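PDB 6BWC: polysaccharide biosynthesis protein CapD from Bacillus thuringiensis HD-771, which probably acts as an NADP-dependent short-chain dehydrogenase-type enzyme on UDP-N-acetylglucosamine in the pathway to CMP-pseudaminic acid. Local coordinates for residues V124-S129 against T145-I150; K114-Q119 against T162-V167. The protein carries 2 engineered substitutions. One frame throughout, in Å; residues are numbered along the deposited sequence.

Contact 1 of 2, residues V124-S129 against T145-I150; sequences VVFTSS and TAERLI. With NAP (NADP nicotinamide-adenine-dinucleotide phosphate), chain N.
Phe126 and Ser128 of the strand meet Ala146, Glu147 and Ile150 of the helix. The far end of the Phe126 ring reaches Ala146, with CZ 3.3 Å from Ala146 CB. Phe126 CE2 is 3.7 Å from Glu147 N. At the base of the ring, Phe126 CB lies 3.7 Å from Ile150 CG1. Phe126 CG stands anti to the backbone N (chi1 177°), on a CB that points toward the helix. Ser128 N of the same strand lies over one ring face, offset toward the rim. In the polar contact, Ser128 OG lies 2.9 Å from Glu147 OE2, within hydrogen-bonding distance. The extended chain of Glu147 beyond CG carries the carboxylate to the strand.

The two segments run roughly antiparallel, at 149°, as parts of the first strand and the helix of a beta-alpha-beta unit in a Rossmann-type fold. Helix 138-156 also carries Tyr139 and Lys143, spaced as in the YxxxK motif of short-chain dehydrogenases.

Further out, Arg168 forms a salt bridge with Glu147 OE1 and so helps to position the carboxylate. The strand end also lines the NADP pocket: Ser129 CB is 3.6 Å from C5N of the nicotinamide ring. Ser129 OG hydrogen-bonds UDP-N-acetylglucosamine. Thr127 O accepts a hydrogen bond from Lys143 NZ.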
loop_
_atom_site.group_PDB
_atom_site.type_symbol
_atom_site.label_atom_id
_atom_site.label_comp_id
_atom_site.label_asym_id
_atom_site.label_seq_id
_atom_site.Cartn_x
_atom_site.Cartn_y
_atom_site.Cartn_z
ATOM N N VAL C 124 -2.140 27.304 -2.707
ATOM C CA VAL C 124 -2.201 26.609 -1.432
ATOM C C VAL C 124 -1.457 27.432 -0.401
ATOM O O VAL C 124 -0.355 27.918 -0.675
ATOM C CB VAL C 124 -1.474 25.269 -1.500
ATOM C CG1 VAL C 124 -1.609 24.510 -0.178
ATOM C CG2 VAL C 124 -1.995 24.469 -2.681
ATOM N N VAL C 125 -2.056 27.569 0.780
ATOM C CA VAL C 125 -1.411 28.196 1.933
ATOM C C VAL C 125 -1.255 27.153 3.018
ATOM O O VAL C 125 -2.246 26.646 3.525
ATOM C CB VAL C 125 -2.229 29.380 2.459
ATOM C CG1 VAL C 125 -1.677 29.876 3.792
ATOM C CG2 VAL C 125 -2.225 30.498 1.419
ATOM N N PHE C 126 -0.010 26.820 3.335
ATOM C CA PHE C 126 0.296 25.971 4.470
ATOM C C PHE C 126 0.406 26.845 5.724
ATOM O O PHE C 126 0.904 27.991 5.694
ATOM C CB PHE C 126 1.595 25.186 4.247
ATOM C CG PHE C 126 2.002 24.338 5.428
ATOM C CD1 PHE C 126 1.145 23.362 5.920
ATOM C CD2 PHE C 126 3.241 24.499 6.036
ATOM C CE1 PHE C 126 1.495 22.575 7.005
ATOM C CE2 PHE C 126 3.605 23.720 7.125
ATOM C CZ PHE C 126 2.723 22.764 7.615
ATOM N N THR C 127 -0.039 26.273 6.828
ATOM C CA THR C 127 -0.112 26.959 8.084
ATOM C C THR C 127 0.920 26.301 8.999
ATOM O O THR C 127 0.667 25.235 9.586
ATOM C CB THR C 127 -1.563 26.872 8.568
ATOM O OG1 THR C 127 -2.271 28.003 8.057
ATOM C CG2 THR C 127 -1.674 26.879 10.013
ATOM N N SER C 128 2.100 26.930 9.080
ATOM C CA SER C 128 3.216 26.457 9.937
ATOM C C SER C 128 3.137 27.154 11.269
ATOM O O SER C 128 2.284 28.023 11.460
ATOM C CB SER C 128 4.588 26.750 9.308
ATOM O OG SER C 128 5.635 26.174 10.069
ATOM N N SER C 129 4.034 26.755 12.176
ATOM C CA SER C 129 4.262 27.429 13.461
ATOM C C SER C 129 5.650 28.067 13.526
ATOM O O SER C 129 6.552 27.694 12.781
ATOM C CB SER C 129 4.151 26.421 14.592
ATOM O OG SER C 129 4.654 26.968 15.798
ATOM N N THR C 145 9.947 20.384 8.411
ATOM C CA THR C 145 9.874 19.476 7.262
ATOM C C THR C 145 8.719 19.831 6.322
ATOM O O THR C 145 8.921 19.947 5.118
ATOM C CB THR C 145 9.798 18.017 7.715
ATOM O OG1 THR C 145 11.072 17.638 8.227
ATOM C CG2 THR C 145 9.447 17.082 6.581
ATOM N N ALA C 146 7.524 20.023 6.868
ATOM C CA ALA C 146 6.381 20.518 6.078
ATOM C C ALA C 146 6.720 21.806 5.325
ATOM O O ALA C 146 6.707 21.806 4.104
ATOM C CB ALA C 146 5.166 20.717 6.954
ATOM N N GLU C 147 7.066 22.879 6.052
ATOM C CA GLU C 147 7.666 24.089 5.453
ATOM C C GLU C 147 8.597 23.802 4.278
ATOM O O GLU C 147 8.528 24.469 3.224
ATOM C CB GLU C 147 8.457 24.864 6.502
ATOM C CG GLU C 147 7.574 25.749 7.382
ATOM C CD GLU C 147 8.281 26.978 7.910
ATOM O OE1 GLU C 147 9.026 27.612 7.138
ATOM O OE2 GLU C 147 8.062 27.316 9.088
ATOM N N ARG C 148 9.457 22.803 4.482
ATOM C CA ARG C 148 10.393 22.352 3.452
ATOM C C ARG C 148 9.762 21.683 2.240
ATOM O O ARG C 148 10.168 21.973 1.106
ATOM C CB ARG C 148 11.486 21.458 4.056
ATOM C CG ARG C 148 12.843 22.121 4.176
ATOM C CD ARG C 148 12.784 23.562 4.651
ATOM N NE ARG C 148 14.039 23.929 5.298
ATOM C CZ ARG C 148 14.200 24.967 6.115
ATOM N NH1 ARG C 148 15.383 25.186 6.682
ATOM N NH2 ARG C 148 13.187 25.787 6.382
ATOM N N LEU C 149 8.802 20.790 2.471
ATOM C CA LEU C 149 7.985 20.234 1.377
ATOM C C LEU C 149 7.317 21.328 0.530
ATOM O O LEU C 149 7.262 21.257 -0.688
ATOM C CB LEU C 149 6.874 19.360 1.931
ATOM C CG LEU C 149 7.034 17.869 2.088
ATOM C CD1 LEU C 149 8.472 17.403 2.196
ATOM C CD2 LEU C 149 6.239 17.468 3.322
ATOM N N ILE C 150 6.798 22.338 1.196
ATOM C CA ILE C 150 6.124 23.439 0.521
ATOM C C ILE C 150 7.046 24.200 -0.433
ATOM O O ILE C 150 6.660 24.438 -1.569
ATOM C CB ILE C 150 5.447 24.375 1.561
ATOM C CG1 ILE C 150 4.246 23.644 2.211
ATOM C CG2 ILE C 150 5.024 25.712 0.935
ATOM C CD1 ILE C 150 3.024 23.459 1.307
HETATM P PA NAP N . -7.252 22.690 15.735
HETATM O O1A NAP N . -8.333 23.487 16.409
HETATM O O2A NAP N . -6.828 21.436 16.420
HETATM O O5B NAP N . -7.667 22.364 14.233
HETATM C C5B NAP N . -7.200 21.163 13.613
HETATM C C4B NAP N . -8.076 20.844 12.405
HETATM O O4B NAP N . -7.561 19.774 11.615
HETATM C C3B NAP N . -9.431 20.371 12.861
HETATM O O3B NAP N . -10.326 20.814 11.846
HETATM C C2B NAP N . -9.275 18.873 12.904
HETATM O O2B NAP N . -10.561 18.289 12.896
HETATM C C1B NAP N . -8.420 18.628 11.660
HETATM N N9A NAP N . -7.552 17.406 11.558
HETATM C C8A NAP N . -6.672 16.866 12.450
HETATM N N7A NAP N . -6.042 15.749 11.949
HETATM C C5A NAP N . -6.520 15.570 10.705
HETATM C C6A NAP N . -6.331 14.609 9.590
HETATM N N6A NAP N . -5.480 13.577 9.679
HETATM N N1A NAP N . -7.030 14.789 8.457
HETATM C C2A NAP N . -7.903 15.800 8.302
HETATM N N3A NAP N . -8.137 16.707 9.264
HETATM C C4A NAP N . -7.497 16.656 10.459
HETATM O O3 NAP N . -5.935 23.574 15.434
HETATM P PN NAP N . -5.841 25.172 15.179
HETATM O O1N NAP N . -7.010 25.685 14.350
HETATM O O2N NAP N . -5.470 25.836 16.470
HETATM O O5D NAP N . -4.498 25.269 14.334
HETATM C C5D NAP N . -4.563 25.129 12.936
HETATM C C4D NAP N . -3.155 25.122 12.347
HETATM O O4D NAP N . -2.437 26.226 12.914
HETATM C C3D NAP N . -2.286 23.871 12.564
HETATM O O3D NAP N . -1.695 23.508 11.313
HETATM C C2D NAP N . -1.218 24.289 13.546
HETATM O O2D NAP N . 0.037 23.643 13.308
HETATM C C1D NAP N . -1.125 25.794 13.293
HETATM N N1N NAP N . -0.660 26.587 14.438
HETATM C C2N NAP N . -1.503 26.776 15.466
HETATM C C3N NAP N . -1.176 27.507 16.593
HETATM C C7N NAP N . -2.104 27.685 17.745
HETATM O O7N NAP N . -1.657 28.196 18.774
HETATM N N7N NAP N . -3.376 27.282 17.692
HETATM C C4N NAP N . 0.157 28.157 16.661
HETATM C C5N NAP N . 1.000 27.879 15.493
HETATM C C6N NAP N . 0.558 27.129 14.417
HETATM P P2B NAP N . -10.794 16.754 13.332
HETATM O O1X NAP N . -12.307 16.762 13.442
HETATM O O2X NAP N . -10.340 15.913 12.158
HETATM O O3X NAP N . -9.999 16.527 14.640
#

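Contact 2 of 2, residues K114-Q119 against T162-V167; sequences KAAIAQ and TTFTSV
The edge of the Phe164 ring meets Ile117. Ile117 CG1 lies close to the ring plane, 3.8 Å from Phe164 CZ. Ile117 CD1 follows at 4.0 Å from the same CZ. The two side chains cross at about a right angle. Ala116 CB comes obliquely to the ring, 4.4 Å from Phe164 CE1. Phe164 CG lies anti to its own carbonyl carbon (chi1 -58°). CZ and CE1 are the ring atoms that reach the helix segment.

This is the last turn of helix 98-118, packed at the start of strand 163-169 in the parallel part of a Rossmann-type sheet. Strand 123-129 lies next to 163-169 in that sheet, and its Val124 touches both Ala116 and Phe164.

Thr162, just before the strand, meets the same turn. Its CG2 is 4.4 Å from Ala116 CB. Its OG1 is 3.5 Å from Ala116 O, but no hydrogen bond joins them. The hydroxyl instead bonds to Val121 O, in the connection from the helix to strand 123-129. Glu154 of helix 138-156 accepts a hydrogen bond from Phe164 N.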
loop_
_atom_site.group_PDB
_atom_site.type_symbol
_atom_site.label_atom_id
_atom_site.label_comp_id
_atom_site.label_asym_id
_atom_site.label_seq_id
_atom_site.Cartn_x
_atom_site.Cartn_y
_atom_site.Cartn_z
ATOM N N LYS C 114 0.798 17.019 -3.741
ATOM C CA LYS C 114 0.601 16.105 -4.855
ATOM C C LYS C 114 -0.816 16.216 -5.457
ATOM O O LYS C 114 -0.985 16.276 -6.671
ATOM C CB LYS C 114 0.841 14.698 -4.320
ATOM C CG LYS C 114 0.935 13.595 -5.351
ATOM C CD LYS C 114 0.970 12.203 -4.683
ATOM C CE LYS C 114 0.369 11.099 -5.597
ATOM N NZ LYS C 114 -0.380 10.034 -4.844
ATOM N N ALA C 115 -1.821 16.249 -4.587
ATOM C CA ALA C 115 -3.222 16.357 -4.985
ATOM C C ALA C 115 -3.572 17.708 -5.615
ATOM O O ALA C 115 -4.431 17.785 -6.523
ATOM C CB ALA C 115 -4.121 16.132 -3.782
ATOM N N ALA C 116 -2.950 18.768 -5.086
ATOM C CA ALA C 116 -3.183 20.132 -5.530
ATOM C C ALA C 116 -2.603 20.373 -6.923
ATOM O O ALA C 116 -3.246 21.030 -7.769
ATOM C CB ALA C 116 -2.591 21.095 -4.522
ATOM N N ILE C 117 -1.406 19.825 -7.164
ATOM C CA ILE C 117 -0.817 19.822 -8.512
ATOM C C ILE C 117 -1.692 19.039 -9.474
ATOM O O ILE C 117 -1.968 19.521 -10.557
ATOM C CB ILE C 117 0.618 19.254 -8.520
ATOM C CG1 ILE C 117 1.556 20.238 -7.809
ATOM C CG2 ILE C 117 1.108 18.982 -9.944
ATOM C CD1 ILE C 117 2.830 19.613 -7.307
ATOM N N ALA C 118 -2.138 17.853 -9.062
ATOM C CA ALA C 118 -2.929 16.964 -9.930
ATOM C C ALA C 118 -4.274 17.568 -10.350
ATOM O O ALA C 118 -4.684 17.371 -11.485
ATOM C CB ALA C 118 -3.135 15.597 -9.276
ATOM N N GLN C 119 -4.937 18.307 -9.453
ATOM C CA GLN C 119 -6.234 18.957 -9.755
ATOM C C GLN C 119 -6.138 20.392 -10.311
ATOM O O GLN C 119 -7.173 21.061 -10.526
ATOM C CB GLN C 119 -7.139 18.931 -8.517
ATOM C CG GLN C 119 -7.575 17.528 -8.142
ATOM C CD GLN C 119 -8.768 17.039 -8.943
ATOM O OE1 GLN C 119 -9.047 17.536 -10.038
ATOM N NE2 GLN C 119 -9.509 16.080 -8.379
ATOM N N THR C 162 0.087 25.896 -10.213
ATOM C CA THR C 162 -0.225 25.859 -8.769
ATOM C C THR C 162 0.851 26.514 -7.906
ATOM O O THR C 162 1.995 26.160 -7.981
ATOM C CB THR C 162 -0.431 24.415 -8.247
ATOM O OG1 THR C 162 -1.534 23.819 -8.920
ATOM C CG2 THR C 162 -0.738 24.399 -6.755
ATOM N N THR C 163 0.446 27.418 -7.039
ATOM C CA THR C 163 1.356 28.199 -6.224
ATOM C C THR C 163 1.395 27.624 -4.796
ATOM O O THR C 163 0.381 27.138 -4.322
ATOM C CB THR C 163 0.896 29.665 -6.293
ATOM O OG1 THR C 163 1.902 30.416 -6.967
ATOM C CG2 THR C 163 0.603 30.283 -4.903
ATOM N N PHE C 164 2.536 27.671 -4.110
ATOM C CA PHE C 164 2.591 27.224 -2.708
ATOM C C PHE C 164 3.217 28.261 -1.785
ATOM O O PHE C 164 4.221 28.871 -2.127
ATOM C CB PHE C 164 3.375 25.935 -2.600
ATOM C CG PHE C 164 2.814 24.811 -3.425
ATOM C CD1 PHE C 164 1.815 23.994 -2.909
ATOM C CD2 PHE C 164 3.298 24.565 -4.717
ATOM C CE1 PHE C 164 1.301 22.950 -3.668
ATOM C CE2 PHE C 164 2.797 23.533 -5.479
ATOM C CZ PHE C 164 1.802 22.720 -4.955
ATOM N N THR C 165 2.627 28.467 -0.613
ATOM C CA THR C 165 3.107 29.475 0.320
ATOM C C THR C 165 2.895 29.024 1.745
ATOM O O THR C 165 1.910 28.356 2.048
ATOM C CB THR C 165 2.329 30.801 0.177
ATOM O OG1 THR C 165 1.934 31.006 -1.184
ATOM C CG2 THR C 165 3.170 31.955 0.637
ATOM N N SER C 166 3.792 29.449 2.628
ATOM C CA SER C 166 3.645 29.219 4.047
ATOM C C SER C 166 3.377 30.521 4.809
ATOM O O SER C 166 3.900 31.582 4.498
ATOM C CB SER C 166 4.893 28.530 4.580
ATOM O OG SER C 166 4.878 27.168 4.204
ATOM N N VAL C 167 2.533 30.415 5.815
ATOM C CA VAL C 167 2.275 31.474 6.776
ATOM C C VAL C 167 2.953 30.926 8.040
ATOM O O VAL C 167 3.437 29.799 7.989
ATOM C CB VAL C 167 0.747 31.690 6.821
ATOM C CG1 VAL C 167 0.176 31.683 8.209
ATOM C CG2 VAL C 167 0.390 32.959 6.089
#

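Both contacts are buried and pack helices on neighbouring parallel strands of one sheet. Contact 1 is nested along the chain inside the loop closed by contact 2, and their centres are about 10 Å apart. The strands are joined directly: Phe126 N is 2.8 Å from Thr165 O, and Phe126 O is 2.9 Å from Val167 N, both probable hydrogen bonds. Contact 1 lies nearer the centre of the chain and reaches the ligand pockets. It joins aromatic packing to a close approach of the Ser128 hydroxyl and the Glu147 carboxylate. Contact 2 is farther out, about 18 Å from that centre. It has no hydrogen bond across it, and Ile117 is partly exposed.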